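Side-chain contacts in MATE family efflux transporter (Vibrio cholerae, PDB 6IDP), which probably exports drugs and other toxic compounds across the bacterial inner membrane, changing conformation in an H+-dependent manner: residues H235-G238 and P239-S243; A325-T328 and Y329-T333. One frame throughout, in Å; residues are numbered along the deposited sequence.

In the fold
Both contacts are short-range and follow one another along the chain: interaction 1 (235-243) lies within helix 226-259, and interaction 2 (325-333) comes later, where helix 303-330 ends and helix 332-339 begins. Their centres are about 37 Å apart, on opposite sides of the centre of this mainly helical transporter, and their nearest atoms remain about 25 Å from each other. Interaction 1 is the more central, its centre about 14 Å from the centre of the chain, and packs against helices 54-80 and 379-435. The centre of interaction 2 is about 26 Å from there, beside lipid chains. One is thus a proline kink inside a long helix, the other a break between two helices at the lipid-facing periphery.

Interaction 1 of 2, residues H235-G238 and P239-S243; sequences HIMG and PAMLS
M237 and M241 lie side by side, one turn apart, where a proline kink bends helix 226-259. P239 brings no N-H to the turn before it, and its ring occupies that place: CD comes to 3.3 Å from the carbonyl O of H235. That oxygen is not left without a donor, because the hydroxyl of S379, at the start of helix 379-435, bonds to it. Past the proline the helical bonding resumes. A240 N donates to I236 O at 3.0 Å, and M241 N reaches M237 O at 2.9 Å. G238 O takes one good bond, from L242 N (3.2 Å, N-H...O angle 162°), and a weak one from M241 N. The H235 ring meets Y380, and its NE2 makes a weak hydrogen bond to G377 O. On the face toward helix 54-80, M237 touches L67 and A70, and M241 touches I63. M241 runs extended beyond CG, which carries its terminal methyl back beside M237; CE rests 3.5 Å from M237 CG and 3.7 Å from M237 SD.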
ATOM      1  N   HIS A 235      15.983   2.695  10.875  1.00 32.53           N
ATOM      2  CA  HIS A 235      16.804   2.606   9.671  1.00 35.98           C
ATOM      3  C   HIS A 235      15.984   2.228   8.440  1.00 35.22           C
ATOM      4  O   HIS A 235      16.315   2.618   7.319  1.00 28.42           O
ATOM      5  CB  HIS A 235      17.932   1.591   9.869  1.00 36.77           C
ATOM      6  CG  HIS A 235      18.728   1.324   8.630  1.00 46.95           C
ATOM      7  ND1 HIS A 235      19.589   2.252   8.085  1.00 49.27           N
ATOM      8  CD2 HIS A 235      18.788   0.236   7.825  1.00 46.75           C
ATOM      9  CE1 HIS A 235      20.148   1.745   6.999  1.00 44.34           C
ATOM     10  NE2 HIS A 235      19.679   0.525   6.819  1.00 45.97           N
ATOM     11  N   ILE A 236      14.923   1.457   8.653  1.00 32.47           N
ATOM     12  CA  ILE A 236      14.048   1.048   7.563  1.00 34.81           C
ATOM     13  C   ILE A 236      12.883   2.018   7.432  1.00 36.99           C
ATOM     14  O   ILE A 236      12.551   2.472   6.338  1.00 38.62           O
ATOM     15  CB  ILE A 236      13.480  -0.370   7.776  1.00 35.18           C
ATOM     16  CG1 ILE A 236      14.593  -1.366   8.117  1.00 34.51           C
ATOM     17  CG2 ILE A 236      12.697  -0.815   6.551  1.00 25.49           C
ATOM     18  CD1 ILE A 236      15.360  -1.868   6.916  1.00 34.88           C
ATOM     19  N   MET A 237      12.278   2.334   8.570  1.00 34.49           N
ATOM     20  CA  MET A 237      11.054   3.120   8.623  1.00 33.44           C
ATOM     21  C   MET A 237      11.213   4.529   8.058  1.00 38.14           C
ATOM     22  O   MET A 237      10.313   5.038   7.385  1.00 39.16           O
ATOM     23  CB  MET A 237      10.558   3.192  10.066  1.00 37.52           C
ATOM     24  CG  MET A 237       9.342   4.069  10.263  1.00 41.83           C
ATOM     25  SD  MET A 237       8.750   4.008  11.958  1.00 77.05           S
ATOM     26  CE  MET A 237      10.284   4.245  12.849  1.00 72.05           C
ATOM     27  N   GLY A 238      12.351   5.156   8.338  1.00 37.41           N
ATOM     28  CA  GLY A 238      12.647   6.479   7.815  1.00 36.08           C
ATOM     29  C   GLY A 238      12.534   6.562   6.302  1.00 39.46           C
ATOM     30  O   GLY A 238      11.655   7.251   5.785  1.00 38.58           O
ATOM     31  N   PRO A 239      13.429   5.864   5.583  1.00 37.29           N
ATOM     32  CA  PRO A 239      13.395   5.821   4.116  1.00 38.03           C
ATOM     33  C   PRO A 239      12.084   5.267   3.561  1.00 38.90           C
ATOM     34  O   PRO A 239      11.639   5.707   2.502  1.00 39.88           O
ATOM     35  CB  PRO A 239      14.563   4.893   3.768  1.00 36.70           C
ATOM     36  CG  PRO A 239      15.496   5.022   4.916  1.00 35.12           C
ATOM     37  CD  PRO A 239      14.618   5.180   6.123  1.00 34.26           C
ATOM     38  N   ALA A 240      11.478   4.315   4.266  1.00 37.43           N
ATOM     39  CA  ALA A 240      10.238   3.700   3.804  1.00 39.93           C
ATOM     40  C   ALA A 240       9.080   4.691   3.836  1.00 47.48           C
ATOM     41  O   ALA A 240       8.220   4.676   2.958  1.00 50.79           O
ATOM     42  CB  ALA A 240       9.908   2.472   4.639  1.00 35.18           C
ATOM     43  N   MET A 241       9.061   5.545   4.855  1.00 51.97           N
ATOM     44  CA  MET A 241       8.056   6.599   4.952  1.00 47.47           C
ATOM     45  C   MET A 241       8.196   7.608   3.823  1.00 51.10           C
ATOM     46  O   MET A 241       7.201   8.043   3.242  1.00 54.50           O
ATOM     47  CB  MET A 241       8.153   7.320   6.293  1.00 43.14           C
ATOM     48  CG  MET A 241       7.468   6.610   7.439  1.00 47.04           C
ATOM     49  SD  MET A 241       7.507   7.616   8.932  1.00110.39           S
ATOM     50  CE  MET A 241       6.760   6.499  10.111  1.00 92.71           C
ATOM     51  N   LEU A 242       9.438   7.985   3.530  1.00 49.00           N
ATOM     52  CA  LEU A 242       9.726   8.909   2.440  1.00 52.79           C
ATOM     53  C   LEU A 242       9.209   8.376   1.109  1.00 49.22           C
ATOM     54  O   LEU A 242       8.741   9.141   0.267  1.00 50.30           O
ATOM     55  CB  LEU A 242      11.227   9.173   2.343  1.00 52.99           C
ATOM     56  CG  LEU A 242      11.753  10.417   3.053  1.00 55.54           C
ATOM     57  CD1 LEU A 242      13.257  10.524   2.877  1.00 53.71           C
ATOM     58  CD2 LEU A 242      11.056  11.655   2.512  1.00 66.32           C
ATOM     59  N   SER A 243       9.293   7.062   0.929  1.00 43.19           N
ATOM     60  CA  SER A 243       8.846   6.428  -0.305  1.00 46.37           C
ATOM     61  C   SER A 243       7.337   6.547  -0.489  1.00 54.88           C
ATOM     62  O   SER A 243       6.843   6.559  -1.614  1.00 53.77           O
ATOM     63  CB  SER A 243       9.259   4.958  -0.332  1.00 41.89           C
ATOM     64  OG  SER A 243      10.666   4.830  -0.415  1.00 49.89           O
TER

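Interaction 2 of 2, residues A325-T328 and Y329-T333. With OLC ((2R)-2,3-dihydroxypropyl (9Z)-octadec-9-enoate), chain E; OLC ((2R)-2,3-dihydroxypropyl (9Z)-octadec-9-enoate), chain D.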
ATOM      1  N   ALA A 325      -2.563  -7.906 -19.754  1.00 28.71           N
ATOM      2  CA  ALA A 325      -2.418  -6.932 -20.827  1.00 27.98           C
ATOM      3  C   ALA A 325      -3.040  -7.436 -22.128  1.00 31.70           C
ATOM      4  O   ALA A 325      -3.710  -6.684 -22.835  1.00 26.92           O
ATOM      5  CB  ALA A 325      -0.951  -6.596 -21.040  1.00 23.03           C
ATOM      6  N   LEU A 326      -2.815  -8.709 -22.439  1.00 28.96           N
ATOM      7  CA  LEU A 326      -3.364  -9.307 -23.652  1.00 30.16           C
ATOM      8  C   LEU A 326      -4.887  -9.335 -23.626  1.00 32.47           C
ATOM      9  O   LEU A 326      -5.539  -8.934 -24.592  1.00 28.20           O
ATOM     10  CB  LEU A 326      -2.818 -10.721 -23.845  1.00 31.67           C
ATOM     11  CG  LEU A 326      -1.420 -10.810 -24.455  1.00 38.49           C
ATOM     12  CD1 LEU A 326      -0.906 -12.242 -24.413  1.00 38.83           C
ATOM     13  CD2 LEU A 326      -1.435 -10.284 -25.881  1.00 41.52           C
ATOM     14  N   VAL A 327      -5.450  -9.814 -22.521  1.00 30.61           N
ATOM     15  CA  VAL A 327      -6.896  -9.856 -22.351  1.00 32.66           C
ATOM     16  C   VAL A 327      -7.486  -8.446 -22.441  1.00 35.38           C
ATOM     17  O   VAL A 327      -8.497  -8.228 -23.111  1.00 34.09           O
ATOM     18  CB  VAL A 327      -7.283 -10.498 -21.003  1.00 33.38           C
ATOM     19  CG1 VAL A 327      -8.785 -10.428 -20.784  1.00 32.02           C
ATOM     20  CG2 VAL A 327      -6.799 -11.940 -20.944  1.00 32.57           C
ATOM     21  N   THR A 328      -6.834  -7.492 -21.779  1.00 28.21           N
ATOM     22  CA  THR A 328      -7.279  -6.103 -21.781  1.00 29.94           C
ATOM     23  C   THR A 328      -7.190  -5.490 -23.177  1.00 31.84           C
ATOM     24  O   THR A 328      -8.062  -4.723 -23.584  1.00 33.19           O
ATOM     25  CB  THR A 328      -6.453  -5.248 -20.801  1.00 28.48           C
ATOM     26  OG1 THR A 328      -6.501  -5.836 -19.495  1.00 31.14           O
ATOM     27  CG2 THR A 328      -6.998  -3.829 -20.735  1.00 29.63           C
ATOM     28  N   TYR A 329      -6.132  -5.838 -23.901  1.00 29.59           N
ATOM     29  CA  TYR A 329      -5.904  -5.354 -25.259  1.00 30.22           C
ATOM     30  C   TYR A 329      -7.012  -5.812 -26.200  1.00 35.01           C
ATOM     31  O   TYR A 329      -7.529  -5.027 -27.001  1.00 28.59           O
ATOM     32  CB  TYR A 329      -4.548  -5.845 -25.764  1.00 29.00           C
ATOM     33  CG  TYR A 329      -4.075  -5.262 -27.080  1.00 29.61           C
ATOM     34  CD1 TYR A 329      -3.415  -4.043 -27.124  1.00 27.13           C
ATOM     35  CD2 TYR A 329      -4.253  -5.954 -28.274  1.00 28.00           C
ATOM     36  CE1 TYR A 329      -2.959  -3.515 -28.322  1.00 28.62           C
ATOM     37  CE2 TYR A 329      -3.803  -5.437 -29.476  1.00 25.60           C
ATOM     38  CZ  TYR A 329      -3.155  -4.217 -29.494  1.00 35.54           C
ATOM     39  OH  TYR A 329      -2.706  -3.697 -30.687  1.00 37.07           O
ATOM     40  N   VAL A 330      -7.371  -7.088 -26.097  1.00 30.01           N
ATOM     41  CA  VAL A 330      -8.416  -7.651 -26.942  1.00 30.76           C
ATOM     42  C   VAL A 330      -9.769  -6.996 -26.668  1.00 33.92           C
ATOM     43  O   VAL A 330     -10.506  -6.669 -27.595  1.00 34.08           O
ATOM     44  CB  VAL A 330      -8.533  -9.175 -26.742  1.00 32.26           C
ATOM     45  CG1 VAL A 330      -9.702  -9.728 -27.539  1.00 32.59           C
ATOM     46  CG2 VAL A 330      -7.242  -9.863 -27.157  1.00 30.95           C
ATOM     47  N   PHE A 331     -10.077  -6.780 -25.394  1.00 33.06           N
ATOM     48  CA  PHE A 331     -11.404  -6.322 -25.005  1.00 34.55           C
ATOM     49  C   PHE A 331     -11.437  -4.869 -24.526  1.00 34.60           C
ATOM     50  O   PHE A 331     -12.347  -4.477 -23.796  1.00 37.92           O
ATOM     51  CB  PHE A 331     -11.967  -7.239 -23.910  1.00 33.54           C
ATOM     52  CG  PHE A 331     -12.153  -8.670 -24.348  1.00 39.17           C
ATOM     53  CD1 PHE A 331     -13.135  -9.008 -25.270  1.00 35.86           C
ATOM     54  CD2 PHE A 331     -11.357  -9.681 -23.824  1.00 32.12           C
ATOM     55  CE1 PHE A 331     -13.312 -10.328 -25.668  1.00 40.20           C
ATOM     56  CE2 PHE A 331     -11.531 -10.999 -24.216  1.00 29.62           C
ATOM     57  CZ  PHE A 331     -12.506 -11.323 -25.136  1.00 34.46           C
ATOM     58  N   ALA A 332     -10.460  -4.071 -24.947  1.00 30.23           N
ATOM     59  CA  ALA A 332     -10.328  -2.691 -24.479  1.00 28.69           C
ATOM     60  C   ALA A 332     -11.559  -1.831 -24.764  1.00 30.54           C
ATOM     61  O   ALA A 332     -12.001  -1.072 -23.900  1.00 29.13           O
ATOM     62  CB  ALA A 332      -9.099  -2.046 -25.094  1.00 28.30           C
ATOM     63  N   THR A 333     -12.109  -1.945 -25.970  1.00 25.51           N
ATOM     64  CA  THR A 333     -13.250  -1.115 -26.348  1.00 29.94           C
ATOM     65  C   THR A 333     -14.493  -1.423 -25.497  1.00 31.39           C
ATOM     66  O   THR A 333     -15.042  -0.511 -24.880  1.00 34.91           O
ATOM     67  CB  THR A 333     -13.587  -1.254 -27.854  1.00 28.35           C
ATOM     68  OG1 THR A 333     -12.467  -0.824 -28.633  1.00 26.38           O
ATOM     69  CG2 THR A 333     -14.804  -0.408 -28.218  1.00 31.12           C
TER
HETATM   70  C8  OLC E 504     -10.462  -0.473 -31.466  1.00 51.02           C
HETATM   71  C7  OLC E 504      -9.480  -1.618 -31.344  1.00 54.44           C
HETATM   72  C6  OLC E 504      -8.059  -1.124 -31.519  1.00 56.54           C
HETATM   73  C5  OLC E 504      -7.106  -2.280 -31.305  1.00 55.41           C
HETATM   74  C4  OLC E 504      -5.948  -1.853 -30.427  1.00 52.50           C
HETATM   75  C3  OLC E 504      -5.136  -0.776 -31.118  1.00 51.10           C
HETATM   76  C2  OLC E 504      -3.790  -0.656 -30.438  1.00 53.97           C
HETATM   77  C1  OLC E 504      -2.852   0.168 -31.293  1.00 57.72           C
HETATM   78  C18 OLC D 503      -0.346  -6.541 -26.570  1.00 48.21           C
HETATM   79  C10 OLC D 503       1.308   2.008 -29.367  1.00 59.05           C
HETATM   80  C9  OLC D 503       1.707   2.163 -30.646  1.00 61.64           C
HETATM   81  C17 OLC D 503      -0.106  -5.095 -26.201  1.00 41.64           C
HETATM   82  C11 OLC D 503       2.294   1.546 -28.313  1.00 54.86           C
HETATM   83  C16 OLC D 503       0.770  -4.431 -27.242  1.00 38.61           C
HETATM   84  C12 OLC D 503       2.536   0.058 -28.448  1.00 53.74           C
HETATM   85  C15 OLC D 503       0.555  -2.936 -27.170  1.00 48.22           C
HETATM   86  C13 OLC D 503       1.452  -0.708 -27.717  1.00 51.22           C
HETATM   87  C14 OLC D 503       1.681  -2.197 -27.862  1.00 50.22           C
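This is a local contact across a helix break: A325-T328 lies near the C-terminal end of helix 303-330, and Y329-T333 carries the chain past F331 into helix 332-339. Three backbone bonds close the turn, from Y329 N to A325 O (2.8 Å), V330 N to L326 O and F331 N to V327 O (3.1 Å). F331 then leaves helical geometry, with psi at 24°, and occupies the N-cap position of the next helix. T328 O lies near A332 N, but the angle is too poor for a hydrogen bond. The T328 hydroxyl turns back along its own helix to the carbonyl of I324.

The Y329 side chain projects among lipid chains. With CG anti to the backbone N (chi1 -171°), CB stays beside A325 O while the ring leads away from A325-T328, onward past the helix end, and the terminal methyl C18 of one monoolein (chain D) lies 3.9 Å above one face, offset toward the rim. A second monoolein (chain E) passes the phenol end, its C2 at 3.2 Å from Y329 OH, and runs on to T333, whose OG1 bonds to the N350 amide. Y329 also touches V354 and A332 packs on N350, L353 and V354, all of helix 343-355. Away from the monooleins, CG1 of V330 sits over the centre of the F331 ring at 3.8 Å. V327 reaches the same ring obliquely, its CG1 4.1 Å from F331 CD2.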